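Local coordinates for single-stranded DNA-binding protein (Thermus aquaticus, PDB 2FXQ) that binds single-stranded DNA and probably recruits partner proteins to it during DNA replication, recombination and repair, at residues G135-D140 and S187-G192; V152-L157 and F173-A178; Q177-L182 and R218-R223; A183-E188 and L222-P227. All blocks are in the same frame, centred on the assembly; numbering follows the deposited sequence.

Contact 1 of 4, residues G135-D140 and S187-G192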
# COMPACT_ATOMS: atom_id res chain seq x y z
N GLY A 135 2.84 -13.44 8.73
CA GLY A 135 2.48 -14.40 9.80
C GLY A 135 3.15 -15.75 9.53
O GLY A 135 4.22 -15.79 8.92
N ASN A 136 2.56 -16.83 10.01
CA ASN A 136 3.18 -18.19 9.86
C ASN A 136 2.12 -19.12 9.40
O ASN A 136 0.97 -19.01 9.84
CB ASN A 136 3.74 -18.70 11.18
CG ASN A 136 4.96 -17.85 11.62
OD1 ASN A 136 4.81 -16.81 12.26
ND2 ASN A 136 6.14 -18.28 11.21
N LEU A 137 2.47 -20.01 8.47
CA LEU A 137 1.46 -20.96 7.95
C LEU A 137 0.92 -21.88 9.07
O LEU A 137 1.68 -22.39 9.89
CB LEU A 137 2.06 -21.78 6.81
CG LEU A 137 2.32 -21.09 5.45
CD1 LEU A 137 2.63 -22.24 4.52
CD2 LEU A 137 1.06 -20.37 4.96
N THR A 138 -0.40 -22.11 9.11
CA THR A 138 -0.98 -23.00 10.13
C THR A 138 -1.04 -24.45 9.68
O THR A 138 -1.31 -25.31 10.48
CB THR A 138 -2.40 -22.53 10.53
OG1 THR A 138 -3.19 -22.41 9.35
CG2 THR A 138 -2.37 -21.10 11.05
N ARG A 139 -0.79 -24.72 8.40
CA ARG A 139 -0.81 -26.09 7.88
C ARG A 139 -0.05 -26.09 6.60
O ARG A 139 0.22 -25.04 6.05
CB ARG A 139 -2.24 -26.56 7.62
CG ARG A 139 -2.99 -25.67 6.69
CD ARG A 139 -4.48 -25.91 6.73
NE ARG A 139 -5.03 -25.04 5.70
CZ ARG A 139 -5.74 -23.95 5.93
NH1 ARG A 139 -6.09 -23.60 7.18
NH2 ARG A 139 -6.14 -23.23 4.91
N ASP A 140 0.32 -27.26 6.13
CA ASP A 140 0.94 -27.35 4.80
C ASP A 140 0.01 -26.79 3.71
O ASP A 140 -1.20 -26.94 3.77
CB ASP A 140 1.29 -28.80 4.45
CG ASP A 140 2.45 -29.30 5.25
OD1 ASP A 140 2.81 -30.49 5.13
OD2 ASP A 140 3.08 -28.54 6.04
N SER A 187 3.65 -23.73 -2.88
CA SER A 187 3.58 -25.18 -2.57
C SER A 187 4.85 -25.72 -1.88
O SER A 187 4.80 -26.80 -1.29
CB SER A 187 3.25 -25.99 -3.83
OG SER A 187 4.40 -26.19 -4.63
N GLU A 188 5.98 -24.98 -1.94
CA GLU A 188 7.23 -25.44 -1.30
C GLU A 188 7.25 -25.12 0.19
O GLU A 188 8.13 -25.57 0.90
CB GLU A 188 8.49 -24.75 -1.90
CG GLU A 188 8.61 -24.70 -3.42
CD GLU A 188 9.31 -23.41 -3.92
OE1 GLU A 188 9.44 -22.41 -3.14
OE2 GLU A 188 9.74 -23.39 -5.10
N LEU A 189 6.31 -24.29 0.65
CA LEU A 189 6.26 -23.89 2.06
C LEU A 189 5.65 -25.03 2.89
O LEU A 189 5.07 -25.94 2.31
CB LEU A 189 5.37 -22.65 2.16
CG LEU A 189 5.75 -21.34 1.37
CD1 LEU A 189 4.50 -20.41 1.18
CD2 LEU A 189 6.77 -20.63 2.16
N ARG A 190 5.74 -24.97 4.22
CA ARG A 190 5.24 -26.03 5.11
C ARG A 190 4.67 -25.35 6.34
O ARG A 190 5.00 -24.21 6.60
CB ARG A 190 6.42 -26.93 5.51
CG ARG A 190 7.04 -27.77 4.34
CD ARG A 190 6.08 -28.86 3.78
NE ARG A 190 6.67 -29.69 2.73
CZ ARG A 190 6.63 -29.41 1.42
NH1 ARG A 190 6.00 -28.32 0.98
NH2 ARG A 190 7.21 -30.22 0.53
N LYS A 191 3.84 -26.06 7.10
CA LYS A 191 3.25 -25.53 8.31
C LYS A 191 4.35 -24.94 9.16
O LYS A 191 5.46 -25.53 9.26
CB LYS A 191 2.55 -26.72 9.06
CG LYS A 191 2.13 -26.43 10.49
CD LYS A 191 1.65 -27.77 11.17
CE LYS A 191 0.57 -27.47 12.17
NZ LYS A 191 0.27 -28.71 12.96
N GLY A 192 4.11 -23.76 9.73
CA GLY A 192 5.12 -23.09 10.53
C GLY A 192 5.92 -22.01 9.84
O GLY A 192 6.39 -21.10 10.52
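Asn136 and Gly192 meet through the side-chain amide: ND2 of Asn136 gives a hydrogen bond of 2.9 Å to the carbonyl O of Gly192, approaching 34° out of that carbonyl's plane. The backbone N of Gly192 donates to Leu137 O at 2.8 Å, which fastens the end of strand 129-137 to the loop after helix 180-186. An alanine in place of Asn136 would probably leave the carbonyl of Gly192 without this amide donor and the end of the loop, just before strand 194-207, freer to move. Positive phi (99°) at Gly192 would press a side chain against the preceding carbonyl, which suits glycine. In the OB fold of this second SSB domain that loop leads into the strand. Asp140 OD2 accepts a nearly straight bond of 2.8 Å from Lys191 N. The Lys191 chain runs along the backbone of Thr138 and Arg139, with CB 3.6 Å from Arg139 CA and CE 3.3 Å from Thr138 O. Leu137 adds an apolar touch, CD1 lying 3.6 Å from Leu189 CB, and both leucines pack on Leu195. The bent side chain of Arg190 (chi2 -67°) turns back on its loop, where NH1 donates to Ser187 O and Leu189 O.

Contact 2 of 4, residues V152-L157 and F173-A178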
# COMPACT_ATOMS: atom_id res chain seq x y z
N VAL A 152 -3.51 -23.41 -8.10
CA VAL A 152 -4.14 -22.57 -7.07
C VAL A 152 -3.84 -23.21 -5.73
O VAL A 152 -3.88 -24.44 -5.58
CB VAL A 152 -5.66 -22.40 -7.35
CG1 VAL A 152 -6.38 -23.73 -7.43
CG2 VAL A 152 -6.36 -21.46 -6.29
N VAL A 153 -3.61 -22.38 -4.73
CA VAL A 153 -3.35 -22.87 -3.40
C VAL A 153 -4.09 -22.03 -2.35
O VAL A 153 -4.21 -20.82 -2.50
CB VAL A 153 -1.81 -22.88 -3.11
CG1 VAL A 153 -1.26 -21.47 -2.93
CG2 VAL A 153 -1.53 -23.75 -1.89
N ARG A 154 -4.52 -22.66 -1.27
CA ARG A 154 -5.09 -21.92 -0.14
C ARG A 154 -4.08 -22.00 0.97
O ARG A 154 -3.55 -23.09 1.29
CB ARG A 154 -6.40 -22.62 0.29
CG ARG A 154 -7.10 -22.01 1.54
CD ARG A 154 -8.50 -22.70 1.97
NE ARG A 154 -8.68 -24.04 1.39
CZ ARG A 154 -8.06 -25.16 1.80
NH1 ARG A 154 -7.23 -25.15 2.85
NH2 ARG A 154 -8.28 -26.31 1.17
N LEU A 155 -3.80 -20.90 1.62
CA LEU A 155 -2.77 -20.93 2.64
C LEU A 155 -3.48 -20.45 3.90
O LEU A 155 -4.24 -19.47 3.83
CB LEU A 155 -1.64 -19.92 2.26
CG LEU A 155 -0.92 -20.18 0.94
CD1 LEU A 155 0.11 -19.01 0.50
CD2 LEU A 155 -0.18 -21.50 0.98
N GLY A 156 -3.23 -21.10 5.03
CA GLY A 156 -3.75 -20.59 6.32
C GLY A 156 -2.65 -19.87 7.06
O GLY A 156 -1.55 -20.41 7.22
N LEU A 157 -2.93 -18.64 7.49
CA LEU A 157 -1.91 -17.85 8.15
C LEU A 157 -2.36 -17.43 9.54
O LEU A 157 -3.49 -16.90 9.71
CB LEU A 157 -1.67 -16.54 7.34
CG LEU A 157 -0.49 -16.08 6.50
CD1 LEU A 157 -0.39 -14.49 6.49
CD2 LEU A 157 0.83 -16.77 6.85
N PHE A 173 -6.37 -15.83 12.68
CA PHE A 173 -6.22 -16.80 11.61
C PHE A 173 -6.88 -16.33 10.29
O PHE A 173 -8.09 -16.06 10.23
CB PHE A 173 -6.66 -18.18 12.09
CG PHE A 173 -5.98 -18.60 13.37
CD1 PHE A 173 -6.50 -18.19 14.62
CD2 PHE A 173 -4.80 -19.33 13.36
CE1 PHE A 173 -5.85 -18.54 15.84
CE2 PHE A 173 -4.15 -19.71 14.57
CZ PHE A 173 -4.69 -19.30 15.82
N LEU A 174 -6.08 -16.21 9.22
CA LEU A 174 -6.55 -15.60 7.98
C LEU A 174 -6.23 -16.52 6.77
O LEU A 174 -5.20 -17.17 6.76
CB LEU A 174 -5.87 -14.22 7.79
CG LEU A 174 -6.29 -13.17 8.82
CD1 LEU A 174 -5.43 -11.92 8.65
CD2 LEU A 174 -7.81 -12.83 8.79
N GLU A 175 -7.12 -16.63 5.81
CA GLU A 175 -6.92 -17.57 4.68
C GLU A 175 -6.42 -16.70 3.50
O GLU A 175 -6.88 -15.55 3.32
CB GLU A 175 -8.22 -18.29 4.31
CG GLU A 175 -8.76 -19.24 5.37
CD GLU A 175 -7.78 -20.36 5.71
OE1 GLU A 175 -7.79 -20.86 6.88
OE2 GLU A 175 -7.02 -20.75 4.80
N VAL A 176 -5.45 -17.20 2.74
CA VAL A 176 -4.93 -16.45 1.57
C VAL A 176 -4.98 -17.40 0.38
O VAL A 176 -4.68 -18.60 0.52
CB VAL A 176 -3.48 -16.02 1.86
CG1 VAL A 176 -2.79 -15.35 0.63
CG2 VAL A 176 -3.47 -14.99 3.01
N GLN A 177 -5.32 -16.90 -0.79
CA GLN A 177 -5.35 -17.76 -1.98
C GLN A 177 -4.31 -17.20 -2.93
O GLN A 177 -4.16 -15.97 -3.05
CB GLN A 177 -6.76 -17.69 -2.61
CG GLN A 177 -6.96 -18.66 -3.74
CD GLN A 177 -8.41 -18.69 -4.21
OE1 GLN A 177 -9.02 -19.76 -4.25
NE2 GLN A 177 -8.95 -17.53 -4.53
N ALA A 178 -3.58 -18.08 -3.61
CA ALA A 178 -2.61 -17.62 -4.58
C ALA A 178 -2.79 -18.47 -5.82
O ALA A 178 -3.27 -19.61 -5.72
CB ALA A 178 -1.20 -17.81 -4.04
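Leu157, Val176 and Ala178 bury much of their surface where strand 152-157 runs antiparallel to strand 173-178, the two halves of a beta hairpin in the OB-fold barrel. All three project to the same face of the sheet, together with Val153, Leu155 and Leu174, and apolar residues suit this inward side. Val176 pairs with Leu155 in a hydrogen-bonded pair: Leu155 N reaches Val176 O at 2.7 Å, and Val176 N returns a bond to Leu155 O. Leu157 and Leu174 pair in the same way; Leu157 CB lies 3.6 Å from Leu174 O, and its side chain goes on to Leu133, Leu195 and Val197. At the other end Ala178 CB is 3.8 Å from CG1 of Val153; with CG1 placed between the backbone N and the carbonyl carbon (chi1 72°), it is this branch that meets the methyl. Val153 also packs against Ala183 and Ala186 of helix 180-186.

The other face carries Arg154, Gly156, Glu175 and Gln177. Glu175 bends at chi2 (-60°), bringing OE2 to 3.5 Å from Arg154 CG; a side chain on Gly156 would come up against the other oxygen, OE1, so glycine suits the place. OE2 also lies 3.2 Å from Leu155 O, two acceptors side by side. The salt bridge from Arg139 to this oxygen would probably offset that repulsion, so the carboxylate seems to owe its place to a charge outside the hairpin.

Contact 3 of 4, residues Q177-L182 and R218-R223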
# COMPACT_ATOMS: atom_id res chain seq x y z
N GLN A 177 -5.32 -16.90 -0.79
CA GLN A 177 -5.35 -17.76 -1.98
C GLN A 177 -4.31 -17.20 -2.93
O GLN A 177 -4.16 -15.97 -3.05
CB GLN A 177 -6.76 -17.69 -2.61
CG GLN A 177 -6.96 -18.66 -3.74
CD GLN A 177 -8.41 -18.69 -4.21
OE1 GLN A 177 -9.02 -19.76 -4.25
NE2 GLN A 177 -8.95 -17.53 -4.53
N ALA A 178 -3.58 -18.08 -3.61
CA ALA A 178 -2.61 -17.62 -4.58
C ALA A 178 -2.79 -18.47 -5.82
O ALA A 178 -3.27 -19.61 -5.72
CB ALA A 178 -1.20 -17.81 -4.04
N TRP A 179 -2.42 -17.93 -6.96
CA TRP A 179 -2.68 -18.54 -8.27
C TRP A 179 -1.43 -18.71 -9.11
O TRP A 179 -0.44 -17.98 -8.92
CB TRP A 179 -3.63 -17.64 -9.09
CG TRP A 179 -4.94 -17.55 -8.49
CD1 TRP A 179 -5.34 -16.67 -7.50
CD2 TRP A 179 -6.08 -18.36 -8.79
NE1 TRP A 179 -6.66 -16.90 -7.17
CE2 TRP A 179 -7.14 -17.94 -7.94
CE3 TRP A 179 -6.33 -19.39 -9.70
CZ2 TRP A 179 -8.41 -18.51 -7.98
CZ3 TRP A 179 -7.60 -19.97 -9.73
CH2 TRP A 179 -8.62 -19.52 -8.88
N ARG A 180 -1.49 -19.62 -10.08
CA ARG A 180 -0.44 -19.73 -11.13
C ARG A 180 0.96 -19.91 -10.54
O ARG A 180 1.14 -20.71 -9.65
CB ARG A 180 -0.49 -18.50 -12.05
CG ARG A 180 -1.83 -18.41 -12.78
CD ARG A 180 -1.93 -17.26 -13.79
NE ARG A 180 -3.16 -17.39 -14.58
CZ ARG A 180 -4.19 -16.57 -14.56
NH1 ARG A 180 -4.18 -15.50 -13.77
NH2 ARG A 180 -5.24 -16.80 -15.33
N GLU A 181 1.94 -19.12 -11.00
CA GLU A 181 3.32 -19.28 -10.51
C GLU A 181 3.47 -19.07 -8.99
O GLU A 181 4.29 -19.71 -8.36
CB GLU A 181 4.23 -18.25 -11.23
CG GLU A 181 5.72 -18.32 -10.95
CD GLU A 181 6.51 -17.43 -11.92
OE1 GLU A 181 7.42 -16.69 -11.45
OE2 GLU A 181 6.21 -17.45 -13.15
N LEU A 182 2.72 -18.15 -8.40
CA LEU A 182 2.83 -17.94 -6.97
C LEU A 182 2.27 -19.12 -6.20
O LEU A 182 2.79 -19.45 -5.14
CB LEU A 182 2.02 -16.67 -6.58
CG LEU A 182 2.68 -15.30 -6.67
CD1 LEU A 182 1.61 -14.35 -6.04
CD2 LEU A 182 3.98 -15.32 -5.83
N ARG A 218 -11.96 -13.14 0.90
CA ARG A 218 -10.65 -13.65 1.23
C ARG A 218 -9.55 -12.72 0.65
O ARG A 218 -9.83 -11.82 -0.15
CB ARG A 218 -10.35 -15.04 0.65
CG ARG A 218 -11.49 -16.03 0.51
CD ARG A 218 -11.29 -16.86 -0.75
NE ARG A 218 -10.19 -17.80 -0.61
CZ ARG A 218 -10.28 -19.11 -0.89
NH1 ARG A 218 -11.43 -19.62 -1.35
NH2 ARG A 218 -9.22 -19.91 -0.74
N VAL A 219 -8.34 -13.05 1.01
CA VAL A 219 -7.18 -12.29 0.52
C VAL A 219 -6.65 -13.06 -0.66
O VAL A 219 -6.39 -14.27 -0.53
CB VAL A 219 -6.10 -12.13 1.62
CG1 VAL A 219 -4.77 -11.57 1.03
CG2 VAL A 219 -6.71 -11.27 2.82
N GLU A 220 -6.44 -12.36 -1.78
CA GLU A 220 -5.72 -12.96 -2.90
C GLU A 220 -4.29 -12.43 -2.82
O GLU A 220 -4.06 -11.18 -2.78
CB GLU A 220 -6.41 -12.60 -4.22
CG GLU A 220 -5.54 -13.11 -5.39
CD GLU A 220 -5.87 -12.50 -6.75
OE1 GLU A 220 -5.30 -13.04 -7.75
OE2 GLU A 220 -6.66 -11.52 -6.81
N ALA A 221 -3.28 -13.33 -2.75
CA ALA A 221 -1.86 -12.92 -2.83
C ALA A 221 -1.46 -12.42 -4.20
O ALA A 221 -1.82 -13.04 -5.21
CB ALA A 221 -0.94 -14.08 -2.44
N LEU A 222 -0.79 -11.26 -4.26
CA LEU A 222 -0.22 -10.78 -5.50
C LEU A 222 1.31 -10.87 -5.45
O LEU A 222 1.95 -10.98 -6.49
CB LEU A 222 -0.66 -9.35 -5.76
CG LEU A 222 -2.21 -9.24 -5.90
CD1 LEU A 222 -2.58 -7.76 -6.07
CD2 LEU A 222 -2.76 -10.08 -7.09
N ARG A 223 1.88 -10.85 -4.25
CA ARG A 223 3.31 -11.10 -4.08
C ARG A 223 3.43 -11.91 -2.80
O ARG A 223 2.66 -11.71 -1.85
CB ARG A 223 4.04 -9.78 -3.85
CG ARG A 223 5.56 -9.99 -3.78
CD ARG A 223 6.38 -8.74 -4.14
NE ARG A 223 7.81 -8.98 -3.93
CZ ARG A 223 8.79 -8.13 -4.28
NH1 ARG A 223 8.56 -6.98 -4.88
NH2 ARG A 223 10.03 -8.42 -4.02
O HOH W 1 -8.39 -22.30 -2.82
O HOH W 2 -2.09 -15.17 -7.05
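Gln177 and Ala221 are joined by backbone hydrogen bonding between parallel strands: Ala221 N donates to Gln177 O at 2.8 Å, and Gln177 N donates to Val219 O at 2.9 Å, so that Gln177 grips the residues before and after Glu220, its bridge partner. Polar stacking comes next. The Gln177 amide stacks on the Arg218 guanidinium, the planes 18° apart; OE1 lies over one face, offset toward its rim, 3.5 Å from Arg218 NH2. CG anti to the backbone N (chi1 -173°) and an extended chain carry the amide that far. A water donates to OE1 and accepts a weak bond from NH2. NH1 of Arg218 is held by a salt bridge to Asp204, whereas NE is buried here with no partner in the model. An alanine in place of Gln177 would probably uncover that guanidinium face and leave the water without its acceptor. Strand pairing of this parallel kind, between strands 171-179 and 213-225, is what closes the five-stranded barrel of an OB fold. Where the strands part, a second water replaces the direct bond, accepting from Trp179 N and donating to Ala221 O. Apolar contacts line the inner side: Ala221 CB meets Ala178 CB at 4.1 Å and Leu182 CD1 at 4.4 Å. The same Leu182 CD1 is in van der Waals contact with the backbone, 3.4 Å from Leu222 O. On the outer side Glu220 OE1 stands 3.6 Å from Trp179 CD1, the carboxylate nearly perpendicular to the indole. Glu220 OE2 is paired with Arg200, a salt bridge that ties this strand to strand 194-207.

Contact 4 of 4, residues A183-E188 and L222-P227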
# COMPACT_ATOMS: atom_id res chain seq x y z
N ALA A 183 1.22 -19.77 -6.74
CA ALA A 183 0.69 -21.03 -6.11
C ALA A 183 1.77 -22.14 -6.18
O ALA A 183 2.03 -22.85 -5.18
CB ALA A 183 -0.58 -21.50 -6.79
N GLU A 184 2.43 -22.25 -7.32
CA GLU A 184 3.47 -23.30 -7.47
C GLU A 184 4.62 -23.05 -6.54
O GLU A 184 5.13 -23.97 -5.92
CB GLU A 184 4.00 -23.33 -8.88
CG GLU A 184 3.69 -24.65 -9.56
CD GLU A 184 2.96 -24.38 -10.82
OE1 GLU A 184 2.29 -25.30 -11.33
OE2 GLU A 184 3.05 -23.22 -11.26
N TRP A 185 5.04 -21.80 -6.45
CA TRP A 185 6.08 -21.44 -5.48
C TRP A 185 5.63 -21.68 -4.03
O TRP A 185 6.38 -22.23 -3.23
CB TRP A 185 6.45 -19.96 -5.67
CG TRP A 185 7.45 -19.47 -4.71
CD1 TRP A 185 8.84 -19.51 -4.84
CD2 TRP A 185 7.18 -18.87 -3.42
NE1 TRP A 185 9.41 -18.95 -3.72
CE2 TRP A 185 8.43 -18.56 -2.84
CE3 TRP A 185 6.01 -18.55 -2.72
CZ2 TRP A 185 8.54 -17.97 -1.58
CZ3 TRP A 185 6.10 -18.03 -1.49
CH2 TRP A 185 7.37 -17.69 -0.92
N ALA A 186 4.40 -21.26 -3.69
CA ALA A 186 3.89 -21.40 -2.31
C ALA A 186 3.78 -22.86 -1.88
O ALA A 186 3.86 -23.20 -0.69
CB ALA A 186 2.53 -20.68 -2.17
N SER A 187 3.65 -23.73 -2.88
CA SER A 187 3.58 -25.18 -2.57
C SER A 187 4.85 -25.72 -1.88
O SER A 187 4.80 -26.80 -1.29
CB SER A 187 3.25 -25.99 -3.83
OG SER A 187 4.40 -26.19 -4.63
N GLU A 188 5.98 -24.98 -1.94
CA GLU A 188 7.23 -25.44 -1.30
C GLU A 188 7.25 -25.12 0.19
O GLU A 188 8.13 -25.57 0.90
CB GLU A 188 8.49 -24.75 -1.90
CG GLU A 188 8.61 -24.70 -3.42
CD GLU A 188 9.31 -23.41 -3.92
OE1 GLU A 188 9.44 -22.41 -3.14
OE2 GLU A 188 9.74 -23.39 -5.10
N LEU A 222 -0.79 -11.26 -4.26
CA LEU A 222 -0.22 -10.78 -5.50
C LEU A 222 1.31 -10.87 -5.45
O LEU A 222 1.95 -10.98 -6.49
CB LEU A 222 -0.66 -9.35 -5.76
CG LEU A 222 -2.21 -9.24 -5.90
CD1 LEU A 222 -2.58 -7.76 -6.07
CD2 LEU A 222 -2.76 -10.08 -7.09
N ARG A 223 1.88 -10.85 -4.25
CA ARG A 223 3.31 -11.10 -4.08
C ARG A 223 3.43 -11.91 -2.80
O ARG A 223 2.66 -11.71 -1.85
CB ARG A 223 4.04 -9.78 -3.85
CG ARG A 223 5.56 -9.99 -3.78
CD ARG A 223 6.38 -8.74 -4.14
NE ARG A 223 7.81 -8.98 -3.93
CZ ARG A 223 8.79 -8.13 -4.28
NH1 ARG A 223 8.56 -6.98 -4.88
NH2 ARG A 223 10.03 -8.42 -4.02
N LEU A 224 4.37 -12.85 -2.76
CA LEU A 224 4.67 -13.57 -1.55
C LEU A 224 6.21 -13.58 -1.35
O LEU A 224 6.97 -13.74 -2.31
CB LEU A 224 4.24 -15.08 -1.69
CG LEU A 224 2.73 -15.34 -1.85
CD1 LEU A 224 2.53 -16.86 -2.05
CD2 LEU A 224 2.00 -14.85 -0.62
N GLU A 225 6.64 -13.38 -0.12
CA GLU A 225 8.05 -13.39 0.19
C GLU A 225 8.19 -14.10 1.52
O GLU A 225 7.25 -14.18 2.28
CB GLU A 225 8.64 -11.97 0.32
CG GLU A 225 8.53 -11.09 -0.94
CD GLU A 225 9.37 -11.60 -2.12
OE1 GLU A 225 9.13 -11.19 -3.29
OE2 GLU A 225 10.26 -12.46 -1.90
N ARG A 226 9.40 -14.58 1.81
CA ARG A 226 9.70 -15.19 3.07
C ARG A 226 10.57 -14.30 3.98
O ARG A 226 11.70 -13.97 3.63
CB ARG A 226 10.52 -16.45 2.77
CG ARG A 226 9.82 -17.45 1.89
CD ARG A 226 10.63 -18.72 1.74
NE ARG A 226 10.55 -19.50 2.96
CZ ARG A 226 10.72 -20.81 3.00
NH1 ARG A 226 10.98 -21.46 1.86
NH2 ARG A 226 10.62 -21.46 4.15
N PRO A 227 10.08 -13.96 5.16
CA PRO A 227 10.85 -13.16 6.10
C PRO A 227 12.01 -14.03 6.61
O PRO A 227 11.89 -15.25 6.67
CB PRO A 227 9.87 -12.86 7.22
CG PRO A 227 8.83 -13.93 7.11
CD PRO A 227 8.72 -14.29 5.67
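Helix 180-186, which joins strands 171-179 and 194-207 of the OB fold, packs here against the last part of strand 213-225, beyond the classic beta bulge that Leu222 and Arg223 form opposite Ile198. Trp185 carries the contact. Its CG is anti to the backbone N (chi1 178°), which sends the indole out from the helix toward the strand. The six-membered ring does the touching: CZ3 lies 3.5 Å from Leu224 CB, and CD1 of the same leucine is 3.8 Å from CZ3, with Leu224 O over one face of the ring. The large flat side chain spans the distance from the helix to the strand, where the nearest CA atoms, those of Ala186 and Leu224, are 7.9 Å apart. Ala186 adds its methyl, CB being 3.8 Å from Leu224 CD1, and a small residue here lets the leucine approach the helix. Farther along, Arg226 comes to the edge of the indole, near its plane, with CG 3.7 Å from CH2 of Trp185. The touching is done by the CG and CD methylenes, the guanidinium plane standing almost perpendicular to the ring. OE1 of Glu188 also lies over a face of the indole, set toward the rim. On the strand, Arg223 NE and Glu225 OE1 form a salt bridge of 2.7 Å, and Arg223 also bonds to Arg126 O of the second subunit. Leu224 continues inward onto Leu195 and Val197 of strand 194-207, while Ala183 and Ala186 rest on Val153 of strand 151-160; as in OB folds, the helix between the third and fourth strands caps the barrel end.

All four contacts belong to the second SSB domain, on one side of the chain's centre, with neighbouring centres 8 to 11 Å apart and contacts 1 and 3 about 14 Å apart. Contact 1 spans the chain from 135 to 192; contact 2 lies between its segments, and those of contact 3 alternate with them. Contact 3 takes strand 171-179 on to strand 213-225, sharing Gln177 and Ala178 with contact 2. Contact 4 uses the same helix and last strand, sharing Leu222 and Arg223 with contact 3 and Ser187 and Glu188 with contact 1. Arg139 of contact 1 reaches Glu175 of contact 2. Together they join hairpin, barrel closure, helix and connecting loop into one OB domain.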